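Local coordinates for protein diacylglycerol lipase (Aspergillus oryzae, PDB 5XK2) that probably hydrolyses mono- and diacylglycerols as a class 3 lipase of the alpha/beta-hydrolase fold, here in a closed conformation, at residues A[108-120]-A[180-192]. Residues are numbered along the deposited sequence; the frame is centred on the assembly and turned at random.
Sequences PGLCDGCKAELGF and APRVANKPLAEFI
Asn-185 and Lys-115 illustrate how one side-chain amide can join a helix start to the loop leading into strand 116-117. Placed between its own backbone N and carbonyl carbon (chi1 71°), the amide of Asn-185 turns its ND2 to Gly-113 O, a nearly straight bond of 3.0 Å lying in both the carbonyl and the amide plane. Its OD1 accepts twice, from opposite faces of the amide plane: Lys-115 N stands well above that plane at 3.0 Å, while Leu-188 N, 3.1 Å away, supplies the N-cap bond of helix 186-195. Together the three bonds fix the rotation of the group.

Backbone pairing continues the seam. Asn-185 N donates to Lys-115 O and Glu-117 N to Val-183 O (2.8 Å), making a single bridge between Ala-116 and Ala-184; Ala-116 also pairs with Thr-106, on strand 105-106.

Apolar contacts flank the polar seam. Leu-188, CG anti to its backbone N (chi1 179°), spreads its branches: CD1 meets Leu-110 CD1 and Cys-111 SG, CD2 Ala-116 CB at 3.8 Å. The disulfide Cys-111–Cys-114 rides on the helix's first turns, with Cys-111 CB over one face of the Phe-191 ring, 4.1 Å from its centroid, and SG oblique to it. Beyond the bridge, the side chain of Phe-120 runs at about a right angle to those of Pro-181 and Val-183, its ring meeting them obliquely, CZ lying 4.0 Å from Pro-181 CG.

The whole is an Asn N-cap combined with a single beta bridge, tying a disulfide-closed type II turn to helix 186-195 in an alpha/beta-hydrolase fold, with Pro-181 near the probable Ser-His-Asp triad.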
loop_
_atom_site.group_PDB
_atom_site.type_symbol
_atom_site.label_atom_id
_atom_site.label_comp_id
_atom_site.label_asym_id
_atom_site.label_seq_id
_atom_site.Cartn_x
_atom_site.Cartn_y
_atom_site.Cartn_z
ATOM N N PRO A 108 -22.009 -14.733 8.630
ATOM C CA PRO A 108 -21.139 -15.711 9.290
ATOM C C PRO A 108 -21.867 -16.776 10.105
ATOM O O PRO A 108 -21.193 -17.655 10.641
ATOM C CB PRO A 108 -20.258 -14.837 10.186
ATOM C CG PRO A 108 -21.182 -13.749 10.603
ATOM C CD PRO A 108 -22.047 -13.463 9.386
ATOM N N GLY A 109 -23.173 -16.636 10.317
ATOM C CA GLY A 109 -23.927 -17.628 11.066
ATOM C C GLY A 109 -23.649 -17.555 12.557
ATOM O O GLY A 109 -23.660 -18.579 13.249
ATOM N N LEU A 110 -23.320 -16.358 13.041
ATOM C CA LEU A 110 -22.986 -16.193 14.453
ATOM C C LEU A 110 -24.065 -15.655 15.378
ATOM O O LEU A 110 -24.026 -15.918 16.573
ATOM C CB LEU A 110 -21.780 -15.258 14.577
ATOM C CG LEU A 110 -20.518 -15.729 13.856
ATOM C CD1 LEU A 110 -19.399 -14.710 14.004
ATOM C CD2 LEU A 110 -20.095 -17.101 14.384
ATOM N N CYS A 111 -25.047 -14.951 14.823
ATOM C CA CYS A 111 -26.070 -14.289 15.631
ATOM C C CYS A 111 -27.095 -13.612 14.734
ATOM O O CYS A 111 -26.880 -13.453 13.525
ATOM C CB CYS A 111 -25.459 -13.266 16.615
ATOM S SG CYS A 111 -24.082 -12.199 16.025
ATOM N N ASP A 112 -28.217 -13.215 15.330
ATOM C CA ASP A 112 -29.329 -12.699 14.544
ATOM C C ASP A 112 -28.989 -11.356 13.890
ATOM O O ASP A 112 -28.667 -10.382 14.581
ATOM C CB ASP A 112 -30.568 -12.523 15.423
ATOM C CG ASP A 112 -31.106 -13.840 15.962
ATOM O OD1 ASP A 112 -30.687 -14.922 15.482
ATOM O OD2 ASP A 112 -31.965 -13.778 16.866
ATOM N N GLY A 113 -29.099 -11.312 12.567
ATOM C CA GLY A 113 -28.852 -10.112 11.787
ATOM C C GLY A 113 -27.375 -9.754 11.689
ATOM O O GLY A 113 -27.022 -8.671 11.214
ATOM N N CYS A 114 -26.518 -10.665 12.134
ATOM C CA CYS A 114 -25.084 -10.371 12.174
ATOM C C CYS A 114 -24.452 -10.540 10.803
ATOM O O CYS A 114 -24.789 -11.464 10.056
ATOM C CB CYS A 114 -24.410 -11.259 13.214
ATOM S SG CYS A 114 -24.950 -10.776 14.887
ATOM N N LYS A 115 -23.561 -9.614 10.442
ATOM C CA LYS A 115 -22.882 -9.663 9.155
ATOM C C LYS A 115 -21.424 -9.317 9.375
ATOM O O LYS A 115 -21.116 -8.493 10.227
ATOM C CB LYS A 115 -23.491 -8.689 8.141
ATOM C CG LYS A 115 -24.999 -8.865 7.933
ATOM C CD LYS A 115 -25.300 -10.062 7.081
ATOM C CE LYS A 115 -25.325 -9.661 5.627
ATOM N NZ LYS A 115 -26.007 -8.344 5.486
ATOM N N ALA A 116 -20.548 -9.966 8.617
ATOM C CA ALA A 116 -19.104 -9.754 8.711
ATOM C C ALA A 116 -18.525 -9.377 7.367
ATOM O O ALA A 116 -19.121 -9.646 6.325
ATOM C CB ALA A 116 -18.409 -11.010 9.230
ATOM N N GLU A 117 -17.345 -8.765 7.390
ATOM C CA GLU A 117 -16.633 -8.437 6.159
ATOM C C GLU A 117 -16.295 -9.737 5.419
ATOM O O GLU A 117 -15.697 -10.631 6.000
ATOM C CB GLU A 117 -15.352 -7.648 6.492
ATOM C CG GLU A 117 -14.916 -6.669 5.425
ATOM C CD GLU A 117 -14.030 -7.296 4.363
ATOM O OE1 GLU A 117 -13.904 -6.693 3.279
ATOM O OE2 GLU A 117 -13.450 -8.372 4.608
ATOM N N LEU A 118 -16.685 -9.843 4.148
ATOM C CA LEU A 118 -16.559 -11.105 3.418
ATOM C C LEU A 118 -15.118 -11.590 3.306
ATOM O O LEU A 118 -14.832 -12.775 3.515
ATOM C CB LEU A 118 -17.153 -10.965 2.012
ATOM C CG LEU A 118 -16.922 -12.180 1.099
ATOM C CD1 LEU A 118 -17.649 -13.403 1.607
ATOM C CD2 LEU A 118 -17.342 -11.844 -0.320
ATOM N N GLY A 119 -14.210 -10.675 2.987
ATOM C CA GLY A 119 -12.820 -11.060 2.792
ATOM C C GLY A 119 -12.216 -11.677 4.041
ATOM O O GLY A 119 -11.564 -12.733 3.989
ATOM N N PHE A 120 -12.404 -11.010 5.174
ATOM C CA PHE A 120 -11.811 -11.483 6.425
ATOM C C PHE A 120 -12.492 -12.763 6.900
ATOM O O PHE A 120 -11.834 -13.672 7.437
ATOM C CB PHE A 120 -11.910 -10.412 7.516
ATOM C CG PHE A 120 -11.158 -9.153 7.211
ATOM C CD1 PHE A 120 -9.833 -9.196 6.779
ATOM C CD2 PHE A 120 -11.766 -7.921 7.374
ATOM C CE1 PHE A 120 -9.145 -8.010 6.504
ATOM C CE2 PHE A 120 -11.092 -6.744 7.107
ATOM C CZ PHE A 120 -9.779 -6.790 6.661
ATOM N N ALA A 180 -6.603 -3.156 14.107
ATOM C CA ALA A 180 -7.571 -3.869 13.285
ATOM C C ALA A 180 -8.485 -2.941 12.503
ATOM O O ALA A 180 -9.026 -1.975 13.056
ATOM C CB ALA A 180 -8.436 -4.782 14.168
ATOM N N PRO A 181 -8.701 -3.267 11.233
ATOM C CA PRO A 181 -9.873 -2.796 10.483
ATOM C C PRO A 181 -11.176 -3.196 11.174
ATOM O O PRO A 181 -11.185 -4.129 11.971
ATOM C CB PRO A 181 -9.771 -3.541 9.148
ATOM C CG PRO A 181 -8.330 -3.972 9.028
ATOM C CD PRO A 181 -7.834 -4.169 10.446
ATOM N N ARG A 182 -12.271 -2.522 10.830
ATOM C CA ARG A 182 -13.610 -3.005 11.204
ATOM C C ARG A 182 -13.912 -4.336 10.501
ATOM O O ARG A 182 -13.411 -4.579 9.385
ATOM C CB ARG A 182 -14.672 -1.979 10.834
ATOM C CG ARG A 182 -14.520 -0.667 11.575
ATOM C CD ARG A 182 -15.684 0.265 11.276
ATOM N NE ARG A 182 -15.547 1.519 12.030
ATOM C CZ ARG A 182 -15.084 2.660 11.531
ATOM N NH1 ARG A 182 -14.707 2.743 10.252
ATOM N NH2 ARG A 182 -15.006 3.740 12.321
ATOM N N VAL A 183 -14.584 -5.242 11.214
ATOM C CA VAL A 183 -15.049 -6.499 10.623
ATOM C C VAL A 183 -16.542 -6.767 10.618
ATOM O O VAL A 183 -16.987 -7.720 9.995
ATOM C CB VAL A 183 -14.367 -7.683 11.306
ATOM C CG1 VAL A 183 -12.849 -7.533 11.157
ATOM C CG2 VAL A 183 -14.736 -7.756 12.797
ATOM N N ALA A 184 -17.311 -5.950 11.323
ATOM C CA ALA A 184 -18.654 -6.345 11.735
ATOM C C ALA A 184 -19.680 -5.250 11.497
ATOM O O ALA A 184 -19.364 -4.071 11.588
ATOM C CB ALA A 184 -18.648 -6.723 13.233
ATOM N N ASN A 185 -20.922 -5.636 11.224
ATOM C CA ASN A 185 -22.014 -4.661 11.270
ATOM C C ASN A 185 -22.420 -4.434 12.726
ATOM O O ASN A 185 -21.790 -4.994 13.635
ATOM C CB ASN A 185 -23.204 -5.103 10.388
ATOM C CG ASN A 185 -23.980 -6.302 10.941
ATOM O OD1 ASN A 185 -23.551 -7.005 11.856
ATOM N ND2 ASN A 185 -25.153 -6.554 10.340
ATOM N N LYS A 186 -23.426 -3.602 12.986
ATOM C CA LYS A 186 -23.673 -3.256 14.392
ATOM C C LYS A 186 -24.100 -4.473 15.240
ATOM O O LYS A 186 -23.542 -4.677 16.315
ATOM C CB LYS A 186 -24.704 -2.103 14.530
ATOM C CG LYS A 186 -24.590 -1.393 15.894
ATOM C CD LYS A 186 -25.403 -0.088 15.961
ATOM C CE LYS A 186 -24.962 0.772 17.148
ATOM N NZ LYS A 186 -25.556 2.145 17.106
ATOM N N PRO A 187 -25.074 -5.294 14.775
ATOM C CA PRO A 187 -25.441 -6.458 15.600
ATOM C C PRO A 187 -24.254 -7.382 15.895
ATOM O O PRO A 187 -24.118 -7.847 17.032
ATOM C CB PRO A 187 -26.491 -7.187 14.736
ATOM C CG PRO A 187 -27.075 -6.123 13.901
ATOM C CD PRO A 187 -25.968 -5.152 13.606
ATOM N N LEU A 188 -23.388 -7.611 14.915
ATOM C CA LEU A 188 -22.236 -8.485 15.167
ATOM C C LEU A 188 -21.234 -7.817 16.101
ATOM O O LEU A 188 -20.656 -8.467 16.976
ATOM C CB LEU A 188 -21.555 -8.887 13.860
ATOM C CG LEU A 188 -20.329 -9.789 14.034
ATOM C CD1 LEU A 188 -20.689 -11.046 14.846
ATOM C CD2 LEU A 188 -19.714 -10.191 12.669
ATOM N N ALA A 189 -21.018 -6.519 15.930
ATOM C CA ALA A 189 -20.082 -5.850 16.837
ATOM C C ALA A 189 -20.596 -5.874 18.269
ATOM O O ALA A 189 -19.816 -6.064 19.189
ATOM C CB ALA A 189 -19.823 -4.423 16.398
ATOM N N GLU A 190 -21.911 -5.720 18.463
ATOM C CA GLU A 190 -22.465 -5.806 19.822
ATOM C C GLU A 190 -22.318 -7.214 20.389
ATOM O O GLU A 190 -21.982 -7.398 21.557
ATOM C CB GLU A 190 -23.951 -5.383 19.845
ATOM C CG GLU A 190 -24.139 -3.934 19.363
ATOM C CD GLU A 190 -25.593 -3.473 19.373
ATOM O OE1 GLU A 190 -26.437 -4.156 19.994
ATOM O OE2 GLU A 190 -25.867 -2.424 18.752
ATOM N N PHE A 191 -22.566 -8.216 19.554
ATOM C CA PHE A 191 -22.391 -9.601 19.980
ATOM C C PHE A 191 -20.955 -9.887 20.432
ATOM O O PHE A 191 -20.739 -10.437 21.520
ATOM C CB PHE A 191 -22.791 -10.540 18.835
ATOM C CG PHE A 191 -22.670 -12.002 19.167
ATOM C CD1 PHE A 191 -23.529 -12.601 20.073
ATOM C CD2 PHE A 191 -21.708 -12.780 18.550
ATOM C CE1 PHE A 191 -23.424 -13.962 20.363
ATOM C CE2 PHE A 191 -21.588 -14.139 18.840
ATOM C CZ PHE A 191 -22.440 -14.728 19.746
ATOM N N ILE A 192 -19.978 -9.503 19.610
ATOM C CA ILE A 192 -18.578 -9.787 19.939
ATOM C C ILE A 192 -18.166 -9.031 21.203
ATOM O O ILE A 192 -17.549 -9.585 22.108
ATOM C CB ILE A 192 -17.650 -9.433 18.765
ATOM C CG1 ILE A 192 -18.014 -10.290 17.542
ATOM C CG2 ILE A 192 -16.180 -9.605 19.189
ATOM C CD1 ILE A 192 -17.195 -9.959 16.296
#